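Local coordinates for protein neural-cadherin (Drosophila melanogaster, PDB 3UBF) that mediates calcium-dependent, homophilic adhesion between cells as a transmembrane cadherin, this piece being the ectodomain region of three successive cadherin repeats EC1 to EC3, at residues D39-P42 / W43-V46; D134-T137 / D138-I141; F214-P217 / S218-A221. One frame throughout, in Å; residues are numbered along the deposited sequence.

Contact 1. Residues D39-P42 / W43-V46; sequences DDNP and WVTV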
ATOM      1  N   ASP A  39     -40.176  10.722   3.639  1.00 64.10           N
ATOM      2  CA  ASP A  39     -39.803  10.529   2.243  1.00 66.28           C
ATOM      3  C   ASP A  39     -39.075   9.200   2.089  1.00 63.79           C
ATOM      4  O   ASP A  39     -38.191   8.874   2.890  1.00 60.71           O
ATOM      5  CB  ASP A  39     -38.871  11.654   1.787  1.00 67.34           C
ATOM      6  CG  ASP A  39     -39.603  12.958   1.487  1.00 73.00           C
ATOM      7  OD1 ASP A  39     -40.851  13.035   1.628  1.00 76.25           O
ATOM      8  OD2 ASP A  39     -38.905  13.920   1.088  1.00 76.07           O
ATOM      9  N   ASP A  40     -39.438   8.443   1.055  1.00 65.84           N
ATOM     10  CA  ASP A  40     -38.732   7.211   0.712  1.00 64.55           C
ATOM     11  C   ASP A  40     -37.239   7.461   0.521  1.00 62.41           C
ATOM     12  O   ASP A  40     -36.823   8.359  -0.217  1.00 64.36           O
ATOM     13  CB  ASP A  40     -39.339   6.544  -0.529  1.00 68.45           C
ATOM     14  CG  ASP A  40     -40.702   5.908  -0.248  1.00 71.23           C
ATOM     15  OD1 ASP A  40     -41.086   5.777   0.946  1.00 69.15           O
ATOM     16  OD2 ASP A  40     -41.393   5.540  -1.225  1.00 75.89           O
ATOM     17  N   ASN A  41     -36.440   6.668   1.216  1.00 58.65           N
ATOM     18  CA  ASN A  41     -35.004   6.823   1.202  1.00 56.40           C
ATOM     19  C   ASN A  41     -34.405   5.566   0.588  1.00 55.79           C
ATOM     20  O   ASN A  41     -34.895   4.470   0.842  1.00 55.64           O
ATOM     21  CB  ASN A  41     -34.513   7.047   2.638  1.00 53.38           C
ATOM     22  CG  ASN A  41     -33.027   7.180   2.734  1.00 52.60           C
ATOM     23  OD1 ASN A  41     -32.298   6.194   2.648  1.00 53.17           O
ATOM     24  ND2 ASN A  41     -32.556   8.403   2.927  1.00 54.15           N
ATOM     25  N   PRO A  42     -33.354   5.716  -0.235  1.00 55.71           N
ATOM     26  CA  PRO A  42     -32.860   4.529  -0.924  1.00 56.27           C
ATOM     27  C   PRO A  42     -32.179   3.557   0.036  1.00 53.17           C
ATOM     28  O   PRO A  42     -32.125   2.355  -0.221  1.00 53.84           O
ATOM     29  CB  PRO A  42     -31.850   5.094  -1.937  1.00 57.37           C
ATOM     30  CG  PRO A  42     -32.112   6.563  -1.996  1.00 58.28           C
ATOM     31  CD  PRO A  42     -32.613   6.924  -0.634  1.00 56.37           C
ATOM     32  N   TRP A  43     -31.711   4.081   1.157  1.00 50.30           N
ATOM     33  CA  TRP A  43     -30.837   3.324   2.035  1.00 48.26           C
ATOM     34  C   TRP A  43     -31.539   2.708   3.236  1.00 46.67           C
ATOM     35  O   TRP A  43     -31.044   1.735   3.802  1.00 46.14           O
ATOM     36  CB  TRP A  43     -29.657   4.203   2.475  1.00 46.87           C
ATOM     37  CG  TRP A  43     -28.948   4.832   1.303  1.00 47.86           C
ATOM     38  CD1 TRP A  43     -28.991   6.140   0.926  1.00 48.13           C
ATOM     39  CD2 TRP A  43     -28.131   4.158   0.335  1.00 49.03           C
ATOM     40  NE1 TRP A  43     -28.240   6.330  -0.210  1.00 50.56           N
ATOM     41  CE2 TRP A  43     -27.699   5.131  -0.593  1.00 50.00           C
ATOM     42  CE3 TRP A  43     -27.712   2.829   0.170  1.00 48.77           C
ATOM     43  CZ2 TRP A  43     -26.867   4.819  -1.669  1.00 51.65           C
ATOM     44  CZ3 TRP A  43     -26.881   2.518  -0.904  1.00 49.81           C
ATOM     45  CH2 TRP A  43     -26.469   3.510  -1.808  1.00 51.31           C
ATOM     46  N   VAL A  44     -32.679   3.265   3.622  1.00 46.51           N
ATOM     47  CA  VAL A  44     -33.351   2.817   4.834  1.00 45.54           C
ATOM     48  C   VAL A  44     -34.857   2.801   4.674  1.00 47.82           C
ATOM     49  O   VAL A  44     -35.419   3.677   4.019  1.00 49.69           O
ATOM     50  CB  VAL A  44     -32.995   3.694   6.089  1.00 43.34           C
ATOM     51  CG1 VAL A  44     -31.546   3.486   6.539  1.00 41.16           C
ATOM     52  CG2 VAL A  44     -33.281   5.168   5.841  1.00 43.59           C
ATOM     53  N   THR A  45     -35.497   1.783   5.251  1.00 48.61           N
ATOM     54  CA  THR A  45     -36.935   1.810   5.518  1.00 50.39           C
ATOM     55  C   THR A  45     -37.088   1.987   7.014  1.00 48.69           C
ATOM     56  O   THR A  45     -36.168   1.678   7.778  1.00 46.97           O
ATOM     57  CB  THR A  45     -37.662   0.504   5.117  1.00 52.91           C
ATOM     58  OG1 THR A  45     -37.068  -0.610   5.793  1.00 52.65           O
ATOM     59  CG2 THR A  45     -37.601   0.274   3.624  1.00 55.17           C
ATOM     60  N   VAL A  46     -38.243   2.491   7.433  1.00 49.83           N
ATOM     61  CA  VAL A  46     -38.545   2.631   8.856  1.00 48.31           C
ATOM     62  C   VAL A  46     -39.764   1.797   9.163  1.00 50.08           C
ATOM     63  O   VAL A  46     -40.799   1.965   8.528  1.00 52.63           O
ATOM     64  CB  VAL A  46     -38.784   4.096   9.247  1.00 47.69           C
ATOM     65  CG1 VAL A  46     -39.406   4.182  10.621  1.00 47.43           C
ATOM     66  CG2 VAL A  46     -37.475   4.861   9.222  1.00 45.54           C
TER
HETATM   67  O   HOH W   1     -37.392   4.187   2.385  1.00 19.52           O
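Asn41 reaches forward over the bend and offers its amide oxygen to the backbone of Trp43 and Val44. Its CG stands anti to the backbone N (chi1 178°), which carries OD1 inside the turn. There Trp43 N donates to Asn41 OD1 at 2.7 Å, with the donor tilted 28° from the carbonyl plane. A weak bond follows from Val44 N to the same Asn41 OD1 at 3.1 Å, bent to 130° at the hydrogen. One oxygen thus grips two successive N-H groups, which ties down the amide. Val44 CG2 packs against this amide, 3.5 Å from Asn41 OD1. The backbone of Asn41 adds a water bridge: Asn41 N donates to water 1, which in turn donates to Val44 O at 2.6 Å. The Asn41 carbonyl accepts from Lys55.

Pro42 sits over one face of the Trp43 indole. Its CB lies almost straight above the Trp43 five-membered ring, 4.2 Å from that centroid, a CH-pi contact to one side of the indole as a whole. Pro42 CD comes within 4.0 Å of Trp43 CD1. Ile69, Glu62 and Leu63 also touch the buried indole, and Lys56 makes a cation-pi contact with it. The two-residue step from Asn41 OD1 to Trp43 N defines an Asx turn, set here where the chain passes from one sheet of a cadherin beta sandwich, after strand 34-37, to strand 44-46 of the other.

Contact 2. Residues D134-T137 / D138-I141; sequences DPDT and DHNI. With ZN (zinc ion), chain G; ZN (zinc ion), chain B; CA (calcium ion), chain T; ZN (zinc ion), chain H.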
ATOM      1  N   ASP A 134      -5.162   1.062  -3.405  1.00 39.91           N
ATOM      2  CA  ASP A 134      -6.080   1.639  -2.434  1.00 39.75           C
ATOM      3  C   ASP A 134      -6.671   0.461  -1.681  1.00 40.30           C
ATOM      4  O   ASP A 134      -7.283  -0.413  -2.293  1.00 40.13           O
ATOM      5  CB  ASP A 134      -7.178   2.464  -3.121  1.00 40.12           C
ATOM      6  CG  ASP A 134      -7.954   3.352  -2.150  1.00 40.88           C
ATOM      7  OD1 ASP A 134      -8.417   2.869  -1.098  1.00 41.48           O
ATOM      8  OD2 ASP A 134      -8.128   4.553  -2.449  1.00 40.61           O
ATOM      9  N   PRO A 135      -6.460   0.413  -0.350  1.00 40.66           N
ATOM     10  CA  PRO A 135      -7.063  -0.669   0.445  1.00 41.85           C
ATOM     11  C   PRO A 135      -8.578  -0.689   0.307  1.00 43.35           C
ATOM     12  O   PRO A 135      -9.199  -1.731   0.545  1.00 44.68           O
ATOM     13  CB  PRO A 135      -6.634  -0.360   1.893  1.00 41.65           C
ATOM     14  CG  PRO A 135      -6.105   1.038   1.876  1.00 40.98           C
ATOM     15  CD  PRO A 135      -5.581   1.270   0.471  1.00 40.19           C
ATOM     16  N   ASP A 136      -9.164   0.449  -0.079  1.00 43.46           N
ATOM     17  CA  ASP A 136     -10.576   0.480  -0.454  1.00 45.59           C
ATOM     18  C   ASP A 136     -10.804   0.051  -1.906  1.00 45.81           C
ATOM     19  O   ASP A 136     -10.460   0.749  -2.864  1.00 44.88           O
ATOM     20  CB  ASP A 136     -11.220   1.841  -0.174  1.00 46.27           C
ATOM     21  CG  ASP A 136     -12.736   1.753  -0.075  1.00 48.95           C
ATOM     22  OD1 ASP A 136     -13.338   0.904  -0.773  1.00 51.35           O
ATOM     23  OD2 ASP A 136     -13.332   2.528   0.698  1.00 49.50           O
ATOM     24  N   THR A 137     -11.404  -1.118  -2.030  1.00 47.76           N
ATOM     25  CA  THR A 137     -11.729  -1.769  -3.293  1.00 48.87           C
ATOM     26  C   THR A 137     -12.650  -0.953  -4.207  1.00 49.15           C
ATOM     27  O   THR A 137     -12.696  -1.174  -5.410  1.00 49.12           O
ATOM     28  CB  THR A 137     -12.330  -3.152  -2.951  1.00 51.17           C
ATOM     29  OG1 THR A 137     -11.292  -4.131  -3.057  1.00 52.13           O
ATOM     30  CG2 THR A 137     -13.535  -3.544  -3.830  1.00 54.03           C
ATOM     31  N   ASP A 138     -13.348   0.012  -3.618  1.00 49.62           N
ATOM     32  CA  ASP A 138     -14.391   0.771  -4.293  1.00 50.84           C
ATOM     33  C   ASP A 138     -13.901   2.134  -4.782  1.00 49.00           C
ATOM     34  O   ASP A 138     -14.698   2.979  -5.184  1.00 49.94           O
ATOM     35  CB  ASP A 138     -15.574   0.959  -3.326  1.00 53.06           C
ATOM     36  CG  ASP A 138     -16.902   0.896  -4.023  1.00 56.85           C
ATOM     37  OD1 ASP A 138     -16.907   0.621  -5.245  1.00 58.02           O
ATOM     38  OD2 ASP A 138     -17.950   1.113  -3.357  1.00 61.23           O
ATOM     39  N   HIS A 139     -12.587   2.333  -4.737  1.00 46.66           N
ATOM     40  CA  HIS A 139     -11.952   3.616  -5.031  1.00 45.12           C
ATOM     41  C   HIS A 139     -11.184   3.538  -6.327  1.00 44.25           C
ATOM     42  O   HIS A 139     -10.692   2.483  -6.690  1.00 43.63           O
ATOM     43  CB  HIS A 139     -10.974   3.983  -3.923  1.00 42.85           C
ATOM     44  CG  HIS A 139     -11.628   4.492  -2.682  1.00 43.80           C
ATOM     45  ND1 HIS A 139     -10.967   5.278  -1.767  1.00 41.98           N
ATOM     46  CD2 HIS A 139     -12.885   4.329  -2.201  1.00 44.84           C
ATOM     47  CE1 HIS A 139     -11.788   5.579  -0.778  1.00 42.23           C
ATOM     48  NE2 HIS A 139     -12.957   5.015  -1.016  1.00 44.09           N
ATOM     49  N   ASN A 140     -11.086   4.667  -7.016  1.00 44.54           N
ATOM     50  CA  ASN A 140     -10.276   4.753  -8.204  1.00 44.55           C
ATOM     51  C   ASN A 140      -9.198   5.778  -7.981  1.00 43.17           C
ATOM     52  O   ASN A 140      -9.422   6.767  -7.291  1.00 43.79           O
ATOM     53  CB  ASN A 140     -11.134   5.076  -9.425  1.00 46.41           C
ATOM     54  CG  ASN A 140     -12.135   3.975  -9.719  1.00 50.25           C
ATOM     55  OD1 ASN A 140     -11.749   2.845 -10.061  1.00 52.52           O
ATOM     56  ND2 ASN A 140     -13.430   4.281  -9.555  1.00 52.71           N
ATOM     57  N   ILE A 141      -8.022   5.524  -8.545  1.00 41.87           N
ATOM     58  CA  ILE A 141      -6.879   6.386  -8.331  1.00 40.89           C
ATOM     59  C   ILE A 141      -6.317   6.922  -9.639  1.00 40.58           C
ATOM     60  O   ILE A 141      -6.404   6.265 -10.693  1.00 40.88           O
ATOM     61  CB  ILE A 141      -5.760   5.677  -7.519  1.00 40.27           C
ATOM     62  CG1 ILE A 141      -5.203   4.470  -8.279  1.00 40.36           C
ATOM     63  CG2 ILE A 141      -6.254   5.293  -6.121  1.00 40.14           C
ATOM     64  CD1 ILE A 141      -4.105   3.721  -7.517  1.00 41.80           C
TER
HETATM   65 ZN    ZN G   6      -9.007   5.524  -1.398  1.00 49.46          ZN
HETATM   66 ZN    ZN B   1     -15.292   2.819   0.518  1.00 45.25          ZN
HETATM   67 CA    CA T 754     -17.979   1.356  -0.616  1.00 51.38          CA
HETATM   68 ZN    ZN H   7     -19.799   1.072  -4.523  1.00 64.58          ZN
HETATM   69  O   HOH W   2     -15.885   1.391   0.782  1.00  2.00           O
HETATM   70  O   HOH W   3     -19.507  -0.988  -4.151  1.00  8.10           O
HETATM   71  O   HOH W   4     -19.723   2.685  -5.298  1.00  6.36           O
HETATM   72  O   HOH W   5     -18.939  -0.709  -0.529  1.00  9.13           O
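Asp134 and His139 clasp one zinc ion between them, Asp134 through OD2 and His139 through ND1, with the His139 ND1-zinc distance 2.0 Å. Asp134 comes to the edge of the imidazole, its carboxylate turned 73° from the ring, and Asp185 completes this site. A second zinc is held by Asp136 OD2 at 2.0 Å, together with Glu61 and Asp98. Asp138 OD2 bridges two metals: a third zinc at 2.2 Å, shared with Asp59, and the calcium at 2.8 Å, which Glu61 and Glu13 also bind. Water 2 also binds the calcium.

Hydrogen bonds set these ligands in place. Asp138 N donates to Asp136 OD1 at 3.0 Å, on the anti side and well out of the carboxylate plane, while Asp136 OD2 serves the metal. Within 134-137 Asp136 N donates to Asp134 OD1 at 2.7 Å, an Asx turn. His139 N closes a type I beta turn, Asp136 to His139, onto Asp136 O at 3.2 Å.

With its CG anti to the backbone N (chi1 -159°), Asp136 stacks its carboxylate over one face of the His139 ring, the planes 20° apart. Asp136 CB makes a CH-pi contact almost straight above the ring centre, 3.5 Å from the His139 centroid. Asp134-Pro135-Asp136 matches the DXD calcium-binding motif of cadherins at an interdomain linker, where zinc probably takes some places normally held by calcium.

Contact 3. Residues F214-P217 / S218-A221; sequences FYMP and SYEA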
ATOM      1  N   PHE A 214      18.802  -3.937  -4.699  1.00 31.93           N
ATOM      2  CA  PHE A 214      18.316  -4.973  -3.820  1.00 32.64           C
ATOM      3  C   PHE A 214      16.849  -4.728  -3.520  1.00 33.98           C
ATOM      4  O   PHE A 214      16.398  -3.583  -3.516  1.00 34.55           O
ATOM      5  CB  PHE A 214      19.150  -5.016  -2.542  1.00 31.75           C
ATOM      6  CG  PHE A 214      20.477  -5.699  -2.710  1.00 31.55           C
ATOM      7  CD1 PHE A 214      21.645  -4.954  -2.820  1.00 31.75           C
ATOM      8  CD2 PHE A 214      20.559  -7.090  -2.756  1.00 31.81           C
ATOM      9  CE1 PHE A 214      22.894  -5.585  -2.977  1.00 33.65           C
ATOM     10  CE2 PHE A 214      21.809  -7.738  -2.921  1.00 33.25           C
ATOM     11  CZ  PHE A 214      22.976  -6.985  -3.025  1.00 33.13           C
ATOM     12  N   TYR A 215      16.105  -5.808  -3.289  1.00 35.73           N
ATOM     13  CA  TYR A 215      14.668  -5.718  -2.986  1.00 37.84           C
ATOM     14  C   TYR A 215      14.372  -5.191  -1.586  1.00 38.56           C
ATOM     15  O   TYR A 215      13.240  -4.828  -1.283  1.00 40.63           O
ATOM     16  CB  TYR A 215      13.954  -7.042  -3.285  1.00 38.60           C
ATOM     17  CG  TYR A 215      13.502  -7.100  -4.722  1.00 40.64           C
ATOM     18  CD1 TYR A 215      14.301  -7.688  -5.703  1.00 40.65           C
ATOM     19  CD2 TYR A 215      12.292  -6.519  -5.115  1.00 41.97           C
ATOM     20  CE1 TYR A 215      13.903  -7.717  -7.023  1.00 41.09           C
ATOM     21  CE2 TYR A 215      11.885  -6.543  -6.430  1.00 43.67           C
ATOM     22  CZ  TYR A 215      12.699  -7.141  -7.386  1.00 44.38           C
ATOM     23  OH  TYR A 215      12.302  -7.166  -8.712  1.00 47.15           O
ATOM     24  N   MET A 216      15.399  -5.133  -0.742  1.00 38.44           N
ATOM     25  CA  MET A 216      15.319  -4.423   0.539  1.00 39.64           C
ATOM     26  C   MET A 216      16.564  -3.531   0.702  1.00 39.10           C
ATOM     27  O   MET A 216      17.666  -3.931   0.296  1.00 38.79           O
ATOM     28  CB  MET A 216      15.265  -5.405   1.707  1.00 39.61           C
ATOM     29  CG  MET A 216      14.379  -6.603   1.490  1.00 42.11           C
ATOM     30  SD  MET A 216      13.002  -6.622   2.589  1.00 46.90           S
ATOM     31  CE  MET A 216      13.839  -6.459   4.169  1.00 47.35           C
ATOM     32  N   PRO A 217      16.406  -2.337   1.315  1.00 39.64           N
ATOM     33  CA  PRO A 217      17.554  -1.464   1.515  1.00 39.31           C
ATOM     34  C   PRO A 217      18.529  -2.005   2.567  1.00 38.55           C
ATOM     35  O   PRO A 217      19.702  -1.618   2.576  1.00 39.00           O
ATOM     36  CB  PRO A 217      16.914  -0.163   1.978  1.00 41.20           C
ATOM     37  CG  PRO A 217      15.684  -0.599   2.671  1.00 42.16           C
ATOM     38  CD  PRO A 217      15.176  -1.751   1.875  1.00 41.31           C
ATOM     39  N   SER A 218      18.042  -2.871   3.452  1.00 37.80           N
ATOM     40  CA  SER A 218      18.900  -3.662   4.336  1.00 36.76           C
ATOM     41  C   SER A 218      18.207  -4.956   4.726  1.00 35.97           C
ATOM     42  O   SER A 218      16.992  -5.071   4.651  1.00 36.63           O
ATOM     43  CB  SER A 218      19.344  -2.877   5.581  1.00 38.26           C
ATOM     44  OG  SER A 218      18.262  -2.599   6.457  1.00 39.51           O
ATOM     45  N   TYR A 219      18.993  -5.934   5.139  1.00 35.38           N
ATOM     46  CA  TYR A 219      18.456  -7.230   5.502  1.00 34.88           C
ATOM     47  C   TYR A 219      18.846  -7.591   6.914  1.00 35.29           C
ATOM     48  O   TYR A 219      19.949  -7.301   7.365  1.00 35.01           O
ATOM     49  CB  TYR A 219      18.948  -8.300   4.534  1.00 33.95           C
ATOM     50  CG  TYR A 219      18.416  -8.148   3.140  1.00 33.35           C
ATOM     51  CD1 TYR A 219      19.037  -7.303   2.230  1.00 33.25           C
ATOM     52  CD2 TYR A 219      17.299  -8.862   2.721  1.00 34.10           C
ATOM     53  CE1 TYR A 219      18.561  -7.168   0.942  1.00 32.78           C
ATOM     54  CE2 TYR A 219      16.819  -8.734   1.434  1.00 33.70           C
ATOM     55  CZ  TYR A 219      17.455  -7.878   0.555  1.00 33.52           C
ATOM     56  OH  TYR A 219      16.984  -7.732  -0.720  1.00 35.14           O
ATOM     57  N   GLU A 220      17.926  -8.266   7.582  1.00 36.49           N
ATOM     58  CA  GLU A 220      18.010  -8.574   8.987  1.00 38.15           C
ATOM     59  C   GLU A 220      17.458  -9.989   9.130  1.00 37.95           C
ATOM     60  O   GLU A 220      16.363 -10.282   8.642  1.00 38.39           O
ATOM     61  CB  GLU A 220      17.141  -7.566   9.756  1.00 39.62           C
ATOM     62  CG  GLU A 220      17.860  -6.852  10.902  1.00 45.65           C
ATOM     63  CD  GLU A 220      17.583  -5.327  10.963  1.00 52.23           C
ATOM     64  OE1 GLU A 220      16.431  -4.927  11.269  1.00 53.17           O
ATOM     65  OE2 GLU A 220      18.535  -4.530  10.717  1.00 54.37           O
ATOM     66  N   ALA A 221      18.220 -10.885   9.749  1.00 37.70           N
ATOM     67  CA  ALA A 221      17.684 -12.205  10.104  1.00 37.93           C
ATOM     68  C   ALA A 221      17.938 -12.483  11.570  1.00 38.66           C
ATOM     69  O   ALA A 221      18.922 -12.017  12.129  1.00 38.89           O
ATOM     70  CB  ALA A 221      18.279 -13.305   9.240  1.00 37.20           C
TER
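Tyr219 lays its ring against Met216 and Phe214. The apolar contacts come from two directions. Met216 CB lies over one face, 3.7 Å from the centroid of the Tyr219 ring and 21° off its normal, a CH-pi contact shifted toward the rim. Met216 CG also approaches this ring, but its modelled distance of 3.2 Å from Tyr219 CE2 is unusually short and doubtful. Phe214 approaches at the ring's edge, where Phe214 CB is 4.1 Å from Tyr219 CE1; the two side chains cross at about a right angle.

Sulfur makes a looser Met-aromatic contact: Met216 SD stands 5.2 Å from the Tyr219 centroid, oblique to the ring. The Met216 chain is bent at chi2 (-115°) and chi3, which brings its methyl CE back to 3.5 Å from Ser218 O.

A weak hydrogen bond adds a polar link: Met216 N donates to Tyr219 OH at 3.0 Å with an angle of 132° at the hydrogen. It joins the hydroxyl end of the ring to the backbone just before the proline.

Outside these two segments, Val303 touches both Phe214 and Tyr219, Leu305 touches Tyr219, and Ile236 and Ala238 touch Phe214. The backbone of Tyr215 pairs with Lys237, whereas that of Tyr219 pairs with Asp304 and Thr306. The chain therefore leaves the edge of one sheet and joins the other, the split between the A* and A strands at the start of a cadherin beta sandwich.

Overall arrangement
From the N terminus the three contacts come in series, none nesting or crossing, each at a crossing between strands consecutive in sequence but in different sheets. Contact 1 lies in the first repeat and links strand 34-37 to strand 44-46. Contact 2, its centre about 27 Å from that of contact 1, closes the loop between strands 126-133 and 141-149 of the second repeat; its metals draw in Glu13, Asp59, Glu61 and Asp98, tying that repeat to the first. Contact 3, centred about 29 Å from contact 2, turns strand 213-214 into strand 219-224 as the third repeat begins. Contacts 1 and 3 lie about 54 Å apart between centres, on opposite sides of the chain's centre.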